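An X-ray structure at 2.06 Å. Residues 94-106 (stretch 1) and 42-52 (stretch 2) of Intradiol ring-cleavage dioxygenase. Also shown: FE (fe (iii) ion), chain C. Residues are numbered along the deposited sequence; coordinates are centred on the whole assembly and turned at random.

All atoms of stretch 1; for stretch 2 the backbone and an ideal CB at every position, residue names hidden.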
# COMPACT_ATOMS: atom_id res chain seq x y z
N ALA A 94 6.10 14.10 -3.75
CA ALA A 94 5.89 14.86 -2.52
C ALA A 94 4.82 14.24 -1.63
O ALA A 94 3.77 13.81 -2.13
CB ALA A 94 5.54 16.33 -2.84
N TYR A 95 5.06 14.20 -0.32
CA TYR A 95 4.04 13.78 0.64
C TYR A 95 3.32 15.03 1.15
O TYR A 95 3.92 16.09 1.28
CB TYR A 95 4.64 13.03 1.84
CG TYR A 95 5.18 11.65 1.52
CD1 TYR A 95 4.40 10.51 1.75
CD2 TYR A 95 6.46 11.48 1.00
CE1 TYR A 95 4.89 9.24 1.46
CE2 TYR A 95 6.96 10.20 0.72
CZ TYR A 95 6.16 9.08 0.94
OH TYR A 95 6.63 7.81 0.66
N ASP A 96 2.04 14.88 1.48
CA ASP A 96 1.28 16.02 2.00
C ASP A 96 1.38 16.05 3.52
O ASP A 96 0.81 15.19 4.19
CB ASP A 96 -0.19 15.92 1.54
CG ASP A 96 -1.03 17.13 1.97
OD1 ASP A 96 -0.48 18.13 2.49
OD2 ASP A 96 -2.25 17.08 1.76
N MET A 97 2.12 17.02 4.06
CA MET A 97 2.28 17.14 5.51
C MET A 97 1.29 18.11 6.16
O MET A 97 1.10 18.10 7.37
CB MET A 97 3.71 17.56 5.87
CG MET A 97 4.79 16.54 5.50
SD MET A 97 4.37 14.82 5.87
CE MET A 97 4.14 14.84 7.65
N THR A 98 0.66 18.95 5.35
CA THR A 98 -0.26 19.94 5.89
C THR A 98 -1.67 19.35 5.87
O THR A 98 -2.45 19.56 6.81
CB THR A 98 -0.17 21.29 5.14
OG1 THR A 98 -0.83 21.20 3.87
CG2 THR A 98 1.28 21.65 4.91
N GLY A 99 -2.01 18.63 4.80
CA GLY A 99 -3.28 17.93 4.71
C GLY A 99 -3.16 16.41 4.63
O GLY A 99 -2.19 15.81 5.12
N PHE A 100 -4.13 15.79 3.97
CA PHE A 100 -4.17 14.33 3.92
C PHE A 100 -4.30 13.82 2.50
O PHE A 100 -4.76 12.69 2.27
CB PHE A 100 -5.29 13.79 4.81
CG PHE A 100 -5.01 13.94 6.29
CD1 PHE A 100 -4.48 12.89 7.01
CD2 PHE A 100 -5.26 15.14 6.94
CE1 PHE A 100 -4.21 13.02 8.36
CE2 PHE A 100 -4.99 15.28 8.28
CZ PHE A 100 -4.47 14.22 9.00
N ALA A 101 -3.86 14.62 1.53
CA ALA A 101 -3.83 14.11 0.16
C ALA A 101 -2.97 12.84 0.12
O ALA A 101 -1.92 12.76 0.76
CB ALA A 101 -3.30 15.16 -0.80
N PHE A 102 -3.44 11.84 -0.62
CA PHE A 102 -2.75 10.56 -0.75
C PHE A 102 -2.57 9.83 0.56
O PHE A 102 -1.60 9.09 0.75
CB PHE A 102 -1.44 10.71 -1.51
CG PHE A 102 -1.65 10.97 -2.96
CD1 PHE A 102 -2.01 9.93 -3.80
CD2 PHE A 102 -1.56 12.25 -3.47
CE1 PHE A 102 -2.24 10.15 -5.14
CE2 PHE A 102 -1.79 12.49 -4.82
CZ PHE A 102 -2.13 11.44 -5.66
N ARG A 103 -3.53 10.05 1.45
CA ARG A 103 -3.64 9.31 2.70
C ARG A 103 -5.09 8.85 2.81
O ARG A 103 -6.02 9.63 2.60
CB ARG A 103 -3.27 10.20 3.89
CG ARG A 103 -1.93 10.93 3.72
CD ARG A 103 -1.57 11.75 4.94
NE ARG A 103 -0.30 12.45 4.78
CZ ARG A 103 0.89 11.90 5.02
NH1 ARG A 103 2.00 12.62 4.85
NH2 ARG A 103 0.98 10.64 5.44
N GLY A 104 -5.30 7.58 3.11
CA GLY A 104 -6.65 7.07 3.28
C GLY A 104 -6.65 5.63 3.79
O GLY A 104 -5.77 4.85 3.44
N HIS A 105 -7.63 5.28 4.62
CA HIS A 105 -7.72 3.93 5.16
C HIS A 105 -9.04 3.25 4.83
O HIS A 105 -10.02 3.91 4.45
CB HIS A 105 -7.50 3.93 6.68
CG HIS A 105 -8.63 4.54 7.46
ND1 HIS A 105 -8.61 5.85 7.90
CD2 HIS A 105 -9.79 4.02 7.90
CE1 HIS A 105 -9.72 6.11 8.56
NE2 HIS A 105 -10.46 5.01 8.57
N GLN A 106 -9.06 1.93 5.01
CA GLN A 106 -10.23 1.11 4.72
C GLN A 106 -10.21 -0.16 5.56
O GLN A 106 -9.21 -0.47 6.19
CB GLN A 106 -10.25 0.73 3.24
CG GLN A 106 -9.06 -0.15 2.82
CD GLN A 106 -9.03 -0.41 1.33
OE1 GLN A 106 -9.61 -1.38 0.85
NE2 GLN A 106 -8.34 0.45 0.59
N UNK A 42 8.66 5.61 8.49
CA UNK A 42 9.14 6.78 7.78
C UNK A 42 8.62 8.04 8.44
O UNK A 42 7.65 7.99 9.21
CB UNK A 42 8.72 6.73 6.31
N UNK A 43 9.28 9.18 8.17
CA UNK A 43 8.89 10.45 8.79
C UNK A 43 7.55 10.99 8.30
O UNK A 43 6.96 11.83 8.97
CB UNK A 43 9.97 11.50 8.53
N UNK A 44 7.06 10.48 7.17
CA UNK A 44 5.92 11.10 6.49
C UNK A 44 4.54 10.51 6.80
O UNK A 44 3.56 10.82 6.13
CB UNK A 44 6.15 11.01 4.98
N UNK A 45 4.46 9.65 7.80
CA UNK A 45 3.16 9.16 8.25
C UNK A 45 2.40 10.25 9.01
O UNK A 45 2.99 11.04 9.75
CB UNK A 45 3.33 7.92 9.13
N UNK A 46 1.08 10.29 8.84
CA UNK A 46 0.22 11.15 9.63
C UNK A 46 -0.95 10.31 10.15
O UNK A 46 -1.65 9.66 9.36
CB UNK A 46 -0.27 12.34 8.81
N UNK A 47 -1.14 10.29 11.47
CA UNK A 47 -2.30 9.56 12.01
C UNK A 47 -3.59 10.24 11.59
O UNK A 47 -3.56 11.38 11.11
CB UNK A 47 -2.23 9.47 13.54
N UNK A 48 -4.71 9.54 11.76
CA UNK A 48 -6.04 10.09 11.52
C UNK A 48 -6.37 10.32 10.06
O UNK A 48 -7.00 11.32 9.72
CB UNK A 48 -6.19 11.41 12.27
N UNK A 49 -5.95 9.41 9.18
CA UNK A 49 -6.31 9.48 7.77
C UNK A 49 -7.83 9.30 7.68
O UNK A 49 -8.43 8.69 8.56
CB UNK A 49 -5.57 8.42 6.95
N UNK A 50 -8.45 9.88 6.64
CA UNK A 50 -9.89 9.72 6.43
C UNK A 50 -10.21 8.33 5.90
O UNK A 50 -9.33 7.68 5.34
CB UNK A 50 -10.41 10.78 5.46
N UNK A 51 -11.45 7.87 6.06
CA UNK A 51 -11.79 6.59 5.40
C UNK A 51 -12.12 6.79 3.92
O UNK A 51 -13.07 7.52 3.59
CB UNK A 51 -12.98 5.93 6.10
N UNK A 52 -11.34 6.15 3.06
CA UNK A 52 -11.60 6.14 1.62
C UNK A 52 -10.75 5.10 0.90
O UNK A 52 -9.59 4.90 1.26
CB UNK A 52 -11.34 7.53 1.03
FE FE C . 8.16 7.01 1.75

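Position 42 lies out of reach of stretch 1. Its phi of 88° with psi 161° by itself favours glycine. The residue is Gly42, which opens a type I turn ending at position 45.

Position 43 has phi -70°, and its CB finds nothing of stretch 1 nearby. Many residues would fit, proline among them. It is Pro43.

Position 44 points toward stretch 1. Its ideal CB lies 3.6 Å from Tyr95 CG and 4.3 Å from Met97 SD. An aromatic or a large apolar side chain would suit this surface. The residue is Tyr44. Its CB sits over the face of the Tyr95 ring, 3.9 Å from the centroid. The two rings are near parallel but slid apart and barely overlap; Tyr44 CD2 lies 3.4 Å from Tyr95 CD2. Met97 SD is 3.9 Å from Tyr44 CD1. The backbone also works here: Arg103 NH1 and Arg103 NH2 each donate to Tyr44 O at 2.7 Å. Tyr95 is thus packed against Tyr44 while its OH binds the iron at 2.0 Å.

Position 45 points away, so stretch 1 sets little limit on it. It is Phe45.

Position 46 points toward stretch 1, 4.0 Å from Phe100 CE1 at its ideal CB. Beyond lie the carbonyls of Met97 and Gly99 and a face of the Phe100 ring. A long side chain ending in a donor suits best, and a positive charge could also use the ring. The residue is Lys46. Its NZ donates to Met97 O at 3.0 Å and to Gly99 O at 3.1 Å. The same NZ makes a cation-pi contact, 4.2 Å from the Phe100 centroid. Lower down, Lys46 CD covers one face of the Arg103 guanidinium. Water 1 accepts from Lys46 N and Arg103 NH2.

Position 47 points away, and its phi of -67° permits proline among many others. It is Pro47, whose O lies at the edge of the Phe100 ring.

Position 48 has phi 71° and psi 39°, which suits glycine, asparagine or aspartate. It is Asp48; its side-chain end leads away.

Position 49 points toward stretch 1, with its ideal CB 3.9 Å from Gly104 N and 4.1 Å from His105 ND1. A small side chain with an acceptor fits. It is Ser49, and His105 ND1 donates to Ser49 OG at 2.8 Å.

Position 50 points away, and its O accepts from His105 N at 3.0 Å. Its phi of -75° allows proline. It is Pro50, with CD 4.1 Å from Phe100 CB.

Position 51 forms a single beta bridge with His105. Its CB points sideways, so a compact apolar residue is one option. It is Pro51; its CA lies over one face of the His105 ring.

Position 52 donates its N to His105 O at 2.9 Å. CB points away, yet Arg103 O lies within reach of a long donor. It is Arg52, whose chain returns: Arg52 NE and Arg52 NH1 both donate to Arg103 O at 3.0 Å.

Stretch 2, residues 42-52: GPYFKPDSPPR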
# COMPACT_ATOMS: atom_id res chain seq x y z
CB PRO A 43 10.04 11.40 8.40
CG PRO A 43 10.60 10.82 7.15
CD PRO A 43 10.45 9.33 7.29
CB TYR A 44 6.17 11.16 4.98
CG TYR A 44 7.45 11.89 4.66
CD1 TYR A 44 7.78 13.07 5.31
CD2 TYR A 44 8.37 11.36 3.75
CE1 TYR A 44 8.97 13.73 5.05
CE2 TYR A 44 9.56 12.02 3.47
CZ TYR A 44 9.86 13.20 4.13
OH TYR A 44 11.04 13.86 3.86
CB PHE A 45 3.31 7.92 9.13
CG PHE A 45 2.01 7.44 9.73
CD1 PHE A 45 1.05 6.83 8.93
CD2 PHE A 45 1.75 7.61 11.08
CE1 PHE A 45 -0.16 6.38 9.49
CE2 PHE A 45 0.55 7.17 11.64
CZ PHE A 45 -0.40 6.55 10.84
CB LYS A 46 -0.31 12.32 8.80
CG LYS A 46 0.73 13.39 8.52
CD LYS A 46 0.14 14.60 7.80
CE LYS A 46 -0.84 15.37 8.67
NZ LYS A 46 -1.36 16.58 7.96
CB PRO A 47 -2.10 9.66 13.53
CG PRO A 47 -1.25 10.87 13.73
CD PRO A 47 -0.34 10.92 12.53
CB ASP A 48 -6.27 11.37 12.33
CG ASP A 48 -6.13 11.15 13.83
OD1 ASP A 48 -6.60 10.10 14.32
OD2 ASP A 48 -5.55 12.02 14.51
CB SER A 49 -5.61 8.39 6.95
OG SER A 49 -6.15 7.10 7.21
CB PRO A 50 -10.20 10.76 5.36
CG PRO A 50 -8.92 10.89 4.60
CD PRO A 50 -7.84 10.74 5.60
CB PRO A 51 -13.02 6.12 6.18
CG PRO A 51 -13.67 7.41 6.66
CD PRO A 51 -12.55 8.40 6.88
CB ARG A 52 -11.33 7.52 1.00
CG ARG A 52 -9.95 8.10 1.32
CD ARG A 52 -9.83 9.55 0.77
NE ARG A 52 -8.67 10.26 1.33
CZ ARG A 52 -8.53 11.59 1.34
NH1 ARG A 52 -7.45 12.16 1.87
NH2 ARG A 52 -9.48 12.37 0.83
O HOH W 1 -0.83 9.01 6.81
O HOH W 2 -7.61 2.98 1.92
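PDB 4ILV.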